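Long-range contacts in NAD-dependent benzaldehyde dehydrogenase (Legionella pneumophila, PDB 3RHE), which is of unknown function but has the glyoxalase/bleomycin-resistance fold, and may bind or convert a small molecule: residues Asn8-Val14 and Arg49-Gln55; Met69-Val75 and Arg117-Leu123. One frame throughout, in Å; residues are numbered along the deposited sequence.

Contact 1. Residues Asn8-Val14 and Arg49-Gln55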
loop_
_atom_site.group_PDB
_atom_site.type_symbol
_atom_site.label_atom_id
_atom_site.label_comp_id
_atom_site.label_asym_id
_atom_site.label_seq_id
_atom_site.Cartn_x
_atom_site.Cartn_y
_atom_site.Cartn_z
ATOM N N ASN A 8 -5.055 0.976 8.358
ATOM C CA ASN A 8 -3.623 0.981 8.163
ATOM C C ASN A 8 -3.131 -0.301 7.509
ATOM O O ASN A 8 -3.625 -1.406 7.778
ATOM C CB ASN A 8 -2.897 1.322 9.465
ATOM C CG ASN A 8 -2.899 2.824 9.739
ATOM O OD1 ASN A 8 -2.669 3.621 8.835
ATOM N ND2 ASN A 8 -3.178 3.207 10.968
ATOM N N LEU A 9 -2.180 -0.138 6.607
ATOM C CA LEU A 9 -1.667 -1.268 5.866
ATOM C C LEU A 9 -0.199 -1.047 5.541
ATOM O O LEU A 9 0.171 -0.053 4.922
ATOM C CB LEU A 9 -2.492 -1.469 4.595
ATOM C CG LEU A 9 -1.995 -2.429 3.509
ATOM C CD1 LEU A 9 -1.906 -3.878 4.014
ATOM C CD2 LEU A 9 -2.927 -2.327 2.295
ATOM N N VAL A 10 0.635 -1.980 5.973
ATOM C CA VAL A 10 2.054 -1.952 5.647
ATOM C C VAL A 10 2.231 -2.694 4.328
ATOM O O VAL A 10 1.781 -3.821 4.186
ATOM C CB VAL A 10 2.880 -2.609 6.766
ATOM C CG1 VAL A 10 4.375 -2.640 6.409
ATOM C CG2 VAL A 10 2.648 -1.864 8.075
ATOM N N LEU A 11 2.859 -2.044 3.357
ATOM C CA LEU A 11 3.035 -2.613 2.034
ATOM C C LEU A 11 4.509 -2.901 1.787
ATOM O O LEU A 11 5.328 -1.998 1.803
ATOM C CB LEU A 11 2.524 -1.640 0.961
ATOM C CG LEU A 11 1.205 -1.793 0.202
ATOM C CD1 LEU A 11 0.271 -2.845 0.763
ATOM C CD2 LEU A 11 0.520 -0.419 0.039
ATOM N N PHE A 12 4.838 -4.164 1.556
ATOM C CA PHE A 12 6.192 -4.551 1.195
ATOM C C PHE A 12 6.259 -4.792 -0.314
ATOM O O PHE A 12 5.477 -5.578 -0.859
ATOM C CB PHE A 12 6.587 -5.839 1.940
ATOM C CG PHE A 12 7.111 -5.607 3.340
ATOM C CD1 PHE A 12 7.098 -4.338 3.909
ATOM C CD2 PHE A 12 7.592 -6.660 4.092
ATOM C CE1 PHE A 12 7.577 -4.127 5.214
ATOM C CE2 PHE A 12 8.072 -6.461 5.388
ATOM C CZ PHE A 12 8.063 -5.192 5.944
ATOM N N TYR A 13 7.189 -4.122 -0.985
ATOM C CA TYR A 13 7.493 -4.455 -2.369
ATOM C C TYR A 13 8.249 -5.790 -2.378
ATOM O O TYR A 13 9.241 -5.935 -1.673
ATOM C CB TYR A 13 8.352 -3.368 -3.019
ATOM C CG TYR A 13 7.733 -1.973 -3.029
ATOM C CD1 TYR A 13 6.377 -1.778 -2.782
ATOM C CD2 TYR A 13 8.513 -0.850 -3.322
ATOM C CE1 TYR A 13 5.813 -0.488 -2.798
ATOM C CE2 TYR A 13 7.962 0.438 -3.347
ATOM C CZ TYR A 13 6.614 0.611 -3.094
ATOM O OH TYR A 13 6.075 1.889 -3.131
ATOM N N VAL A 14 7.771 -6.759 -3.161
ATOM C CA VAL A 14 8.430 -8.062 -3.264
ATOM C C VAL A 14 8.707 -8.492 -4.718
ATOM O O VAL A 14 7.924 -8.200 -5.638
ATOM C CB VAL A 14 7.622 -9.180 -2.559
ATOM C CG1 VAL A 14 7.427 -8.865 -1.079
ATOM C CG2 VAL A 14 6.274 -9.429 -3.257
ATOM N N ARG A 49 -2.047 -5.050 9.435
ATOM C CA ARG A 49 -2.246 -5.597 8.100
ATOM C C ARG A 49 -0.970 -5.469 7.268
ATOM O O ARG A 49 -0.394 -4.385 7.165
ATOM C CB ARG A 49 -3.408 -4.888 7.396
ATOM C CG ARG A 49 -4.758 -5.073 8.076
ATOM C CD ARG A 49 -5.910 -4.650 7.148
ATOM N NE ARG A 49 -5.794 -3.256 6.726
ATOM C CZ ARG A 49 -6.436 -2.727 5.685
ATOM N NH1 ARG A 49 -7.232 -3.480 4.941
ATOM N NH2 ARG A 49 -6.271 -1.444 5.377
ATOM N N LEU A 50 -0.545 -6.573 6.674
ATOM C CA LEU A 50 0.676 -6.601 5.874
ATOM C C LEU A 50 0.394 -7.082 4.454
ATOM O O LEU A 50 -0.096 -8.210 4.243
ATOM C CB LEU A 50 1.734 -7.495 6.528
ATOM C CG LEU A 50 2.994 -7.777 5.704
ATOM C CD1 LEU A 50 3.867 -6.534 5.597
ATOM C CD2 LEU A 50 3.787 -8.935 6.323
ATOM N N GLY A 51 0.683 -6.211 3.487
ATOM C CA GLY A 51 0.558 -6.545 2.082
ATOM C C GLY A 51 1.890 -6.794 1.386
ATOM O O GLY A 51 2.886 -6.082 1.593
ATOM N N LEU A 52 1.904 -7.823 0.546
ATOM C CA LEU A 52 3.061 -8.154 -0.269
ATOM C C LEU A 52 2.695 -7.897 -1.736
ATOM O O LEU A 52 1.838 -8.579 -2.292
ATOM C CB LEU A 52 3.447 -9.617 -0.063
ATOM C CG LEU A 52 3.582 -10.067 1.400
ATOM C CD1 LEU A 52 3.713 -11.599 1.488
ATOM C CD2 LEU A 52 4.762 -9.365 2.103
ATOM N N TRP A 53 3.368 -6.929 -2.349
ATOM C CA TRP A 53 2.978 -6.397 -3.647
ATOM C C TRP A 53 4.117 -6.512 -4.672
ATOM O O TRP A 53 5.240 -6.040 -4.437
ATOM C CB TRP A 53 2.546 -4.935 -3.441
ATOM C CG TRP A 53 1.717 -4.312 -4.522
ATOM C CD1 TRP A 53 1.067 -4.942 -5.555
ATOM C CD2 TRP A 53 1.414 -2.914 -4.650
ATOM N NE1 TRP A 53 0.398 -4.007 -6.335
ATOM C CE2 TRP A 53 0.594 -2.761 -5.795
ATOM C CE3 TRP A 53 1.772 -1.775 -3.914
ATOM C CZ2 TRP A 53 0.126 -1.514 -6.216
ATOM C CZ3 TRP A 53 1.305 -0.531 -4.342
ATOM C CH2 TRP A 53 0.493 -0.416 -5.483
ATOM N N ALA A 54 3.830 -7.163 -5.800
ATOM C CA ALA A 54 4.831 -7.370 -6.843
ATOM C C ALA A 54 5.503 -6.061 -7.255
ATOM O O ALA A 54 4.842 -5.113 -7.679
ATOM C CB ALA A 54 4.230 -8.081 -8.065
ATOM N N GLN A 55 6.825 -6.042 -7.136
ATOM C CA GLN A 55 7.629 -4.847 -7.370
ATOM C C GLN A 55 7.360 -4.241 -8.747
ATOM O O GLN A 55 7.367 -3.019 -8.917
ATOM C CB GLN A 55 9.109 -5.199 -7.227
ATOM C CG GLN A 55 10.032 -4.022 -6.985
ATOM C CD GLN A 55 11.451 -4.464 -6.634
ATOM O OE1 GLN A 55 12.333 -3.632 -6.400
ATOM N NE2 GLN A 55 11.674 -5.782 -6.597
#
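The CG of R49 stands anti to its own carbonyl carbon, and a bend at chi3 (-59°) then brings the guanidinium alongside the start of strand 8-14, where NE donates to N8 O at 3.0 Å. The acceptor lies at the edge of the guanidinium, in its plane, but the donor sits above the carbonyl plane of N8, 41° out of it. The NH2 of the same group goes on to Q74 OE1 in the next strand. L50 carries its CG anti to the backbone N (chi1 172°), which swings CD1 over the centre of the F12 ring, 4.0 Å from the centroid: a CH-pi contact, with V10 CG1 packed against the same methyl.

These are parallel strands, 8-14 and 49-54, of the mixed, curled sheet of a vicinal-oxygen-chelate (glyoxalase-type) protein. V10 and F12 use both their N and O toward the partner strand; G51 N reaches V10 O at 2.7 Å and W53 N reaches F12 O at 2.9 Å.

On the face of L11, Y13 and W53, the indole's CE3 lies 4.2 Å from L11 CG, while F39 meets the W53 ring edge-to-face. L9 CD1 tucks in beside G51 N at 3.5 Å. Helix 17-28 packs against part of the other face, Y24 touching F12 and L52. The last backbone bond runs from Q55 N to V14 O, 2.8 Å long.

Contact 2. Residues Met69-Val75 and Arg117-Leu123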
loop_
_atom_site.group_PDB
_atom_site.type_symbol
_atom_site.label_atom_id
_atom_site.label_comp_id
_atom_site.label_asym_id
_atom_site.label_seq_id
_atom_site.Cartn_x
_atom_site.Cartn_y
_atom_site.Cartn_z
HETATM N N MSE A 69 9.098 -0.298 0.359
HETATM C CA MSE A 69 7.884 -0.455 1.150
HETATM C C MSE A 69 7.091 0.859 1.186
HETATM O O MSE A 69 7.566 1.897 0.716
HETATM C CB MSE A 69 8.224 -0.931 2.571
HETATM C CG MSE A 69 9.084 0.027 3.391
HETATM SE SE MSE A 69 8.101 1.591 4.127
HETATM C CE MSE A 69 6.894 0.681 5.346
ATOM N N GLU A 70 5.869 0.789 1.701
ATOM C CA GLU A 70 5.041 1.974 1.910
ATOM C C GLU A 70 4.247 1.787 3.186
ATOM O O GLU A 70 3.895 0.664 3.548
ATOM C CB GLU A 70 4.027 2.188 0.773
ATOM C CG GLU A 70 4.555 2.114 -0.647
ATOM C CD GLU A 70 3.418 2.179 -1.669
ATOM O OE1 GLU A 70 2.253 2.182 -1.237
ATOM O OE2 GLU A 70 3.674 2.214 -2.893
ATOM N N LEU A 71 3.947 2.891 3.856
ATOM C CA LEU A 71 2.958 2.879 4.912
ATOM C C LEU A 71 1.713 3.434 4.244
ATOM O O LEU A 71 1.743 4.544 3.708
ATOM C CB LEU A 71 3.372 3.801 6.043
ATOM C CG LEU A 71 2.946 3.553 7.504
ATOM C CD1 LEU A 71 2.472 4.862 8.119
ATOM C CD2 LEU A 71 1.906 2.457 7.717
ATOM N N SER A 72 0.629 2.672 4.245
ATOM C CA SER A 72 -0.556 3.100 3.502
ATOM C C SER A 72 -1.797 3.204 4.388
ATOM O O SER A 72 -1.890 2.542 5.431
ATOM C CB SER A 72 -0.820 2.194 2.288
ATOM O OG SER A 72 -1.476 0.993 2.661
ATOM N N PHE A 73 -2.735 4.040 3.942
ATOM C CA PHE A 73 -3.933 4.395 4.686
ATOM C C PHE A 73 -5.125 4.153 3.766
ATOM O O PHE A 73 -5.283 4.857 2.776
ATOM C CB PHE A 73 -3.939 5.890 5.042
ATOM C CG PHE A 73 -2.667 6.396 5.688
ATOM C CD1 PHE A 73 -2.651 6.754 7.032
ATOM C CD2 PHE A 73 -1.500 6.545 4.950
ATOM C CE1 PHE A 73 -1.492 7.228 7.630
ATOM C CE2 PHE A 73 -0.343 7.019 5.538
ATOM C CZ PHE A 73 -0.337 7.362 6.882
ATOM N N GLN A 74 -5.954 3.166 4.090
ATOM C CA GLN A 74 -7.134 2.862 3.294
ATOM C C GLN A 74 -8.302 3.730 3.761
ATOM O O GLN A 74 -8.598 3.786 4.958
ATOM C CB GLN A 74 -7.502 1.381 3.391
ATOM C CG GLN A 74 -8.596 0.976 2.411
ATOM C CD GLN A 74 -9.016 -0.481 2.548
ATOM O OE1 GLN A 74 -8.317 -1.294 3.160
ATOM N NE2 GLN A 74 -10.174 -0.815 1.983
ATOM N N VAL A 75 -8.940 4.432 2.826
ATOM C CA VAL A 75 -10.072 5.296 3.187
ATOM C C VAL A 75 -11.350 4.892 2.460
ATOM O O VAL A 75 -11.330 4.057 1.549
ATOM C CB VAL A 75 -9.771 6.817 2.971
ATOM C CG1 VAL A 75 -8.586 7.229 3.810
ATOM C CG2 VAL A 75 -9.509 7.121 1.498
ATOM N N ARG A 117 7.687 6.221 1.620
ATOM C CA ARG A 117 6.432 6.450 0.899
ATOM C C ARG A 117 5.192 6.249 1.775
ATOM O O ARG A 117 5.101 5.310 2.581
ATOM C CB ARG A 117 6.344 5.570 -0.350
ATOM C CG ARG A 117 7.351 5.911 -1.440
ATOM C CD ARG A 117 7.305 4.880 -2.561
ATOM N NE ARG A 117 8.117 5.266 -3.710
ATOM C CZ ARG A 117 8.023 4.705 -4.914
ATOM N NH1 ARG A 117 7.152 3.719 -5.132
ATOM N NH2 ARG A 117 8.804 5.132 -5.900
ATOM N N LEU A 118 4.239 7.145 1.587
ATOM C CA LEU A 118 3.013 7.182 2.362
ATOM C C LEU A 118 1.871 7.210 1.353
ATOM O O LEU A 118 1.734 8.166 0.599
ATOM C CB LEU A 118 2.983 8.462 3.202
ATOM C CG LEU A 118 4.167 8.692 4.157
ATOM C CD1 LEU A 118 4.030 10.033 4.852
ATOM C CD2 LEU A 118 4.226 7.597 5.192
ATOM N N ARG A 119 1.047 6.171 1.336
ATOM C CA ARG A 119 0.024 6.068 0.311
ATOM C C ARG A 119 -1.382 6.160 0.877
ATOM O O ARG A 119 -1.701 5.526 1.884
ATOM C CB ARG A 119 0.174 4.771 -0.495
ATOM C CG ARG A 119 -0.976 4.526 -1.495
ATOM C CD ARG A 119 -0.875 3.152 -2.181
ATOM N NE ARG A 119 0.379 2.982 -2.915
ATOM C CZ ARG A 119 0.598 3.414 -4.149
ATOM N NH1 ARG A 119 -0.354 4.060 -4.811
ATOM N NH2 ARG A 119 1.773 3.200 -4.724
ATOM N N ILE A 120 -2.219 6.951 0.216
ATOM C CA ILE A 120 -3.647 6.998 0.510
ATOM C C ILE A 120 -4.350 6.253 -0.634
ATOM O O ILE A 120 -4.035 6.476 -1.802
ATOM C CB ILE A 120 -4.187 8.466 0.527
ATOM C CG1 ILE A 120 -3.434 9.359 1.531
ATOM C CG2 ILE A 120 -5.691 8.491 0.796
ATOM C CD1 ILE A 120 -3.571 8.949 2.963
ATOM N N PHE A 121 -5.291 5.376 -0.318
ATOM C CA PHE A 121 -6.053 4.720 -1.381
ATOM C C PHE A 121 -7.468 4.374 -0.953
ATOM O O PHE A 121 -7.743 4.144 0.228
ATOM C CB PHE A 121 -5.347 3.455 -1.883
ATOM C CG PHE A 121 -5.352 2.323 -0.888
ATOM C CD1 PHE A 121 -6.265 1.285 -0.997
ATOM C CD2 PHE A 121 -4.455 2.307 0.172
ATOM C CE1 PHE A 121 -6.281 0.246 -0.075
ATOM C CE2 PHE A 121 -4.470 1.269 1.104
ATOM C CZ PHE A 121 -5.385 0.235 0.969
ATOM N N CYS A 122 -8.359 4.361 -1.937
ATOM C CA CYS A 122 -9.691 3.797 -1.792
ATOM C C CYS A 122 -9.808 2.652 -2.799
ATOM O O CYS A 122 -9.559 2.843 -3.992
ATOM C CB CYS A 122 -10.757 4.854 -2.110
ATOM S SG CYS A 122 -12.439 4.191 -2.074
ATOM N N LEU A 123 -10.184 1.468 -2.334
ATOM C CA LEU A 123 -10.314 0.316 -3.237
ATOM C C LEU A 123 -11.561 0.400 -4.113
ATOM O O LEU A 123 -12.611 0.839 -3.649
ATOM C CB LEU A 123 -10.364 -0.989 -2.437
ATOM C CG LEU A 123 -9.099 -1.334 -1.656
ATOM C CD1 LEU A 123 -9.282 -2.628 -0.873
ATOM C CD2 LEU A 123 -7.928 -1.435 -2.609
HETATM O O HOH W 1 9.183 3.941 1.132
HETATM O O HOH W 2 -11.274 1.460 0.456
#
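E70 and R119 meet side-on in a two-bond salt bridge: R119 NE gives to E70 OE1 at 2.6 Å and R119 NH2 to E70 OE2 at 2.8 Å. Both oxygens are used on their syn sides, and the carboxylate and guanidinium planes are 27° apart. The bend at chi3 of R119 (-59°) turns the guanidinium along the strand toward E70. Y13 OH also bonds OE2, while E59 O accepts from R119 NH2 and helps hold the guanidinium in place.

Packing is close farther along this face. The F121 ring lies beneath Q74, whose CA sits over one face toward the rim and whose CB comes within 3.4 Å of F121 CZ; S72 OG, bonded to L9 O, approaches the ring edge. On the reverse face F73 CB meets I120 CD1 at 3.7 Å, and the edge of its ring faces R119 O.

The two ends are looser, and at each a single water bridges the strands. One links M69 O and R117 N; the other takes hydrogens from Q74 NE2 and L123 N and donates to V75 O. L123, at this end, is exposed.

Parallel strands 69-74 and 117-123 thus lie inside the sheet, flanked by strand 8-14 beside the first and 105-111 beside the second, while helix 78-90 packs on V75 and C122.

Along the chain the whole of contact 1 comes first, with strand 49-54 followed by strand 69-74, and the centres of the two contacts lie about 10 Å apart in one mixed sheet. Strands 8-14 and 69-74 are the antiparallel neighbours that join them, giving the order 49-54, 8-14, 69-74, 117-123 across the sheet. L11 O takes a probable hydrogen bond from E70 N at 2.8 Å, and L11 CD2 packs on S72 OG. Each contact is a parallel pair separated in sequence by a helix-containing connection, 17-28 in one and 78-90 in the other. This doubled pattern is consistent with the paired beta-alpha-beta-beta-beta modules of the glyoxalase superfamily, whose curled sheet commonly encloses a ligand or metal site.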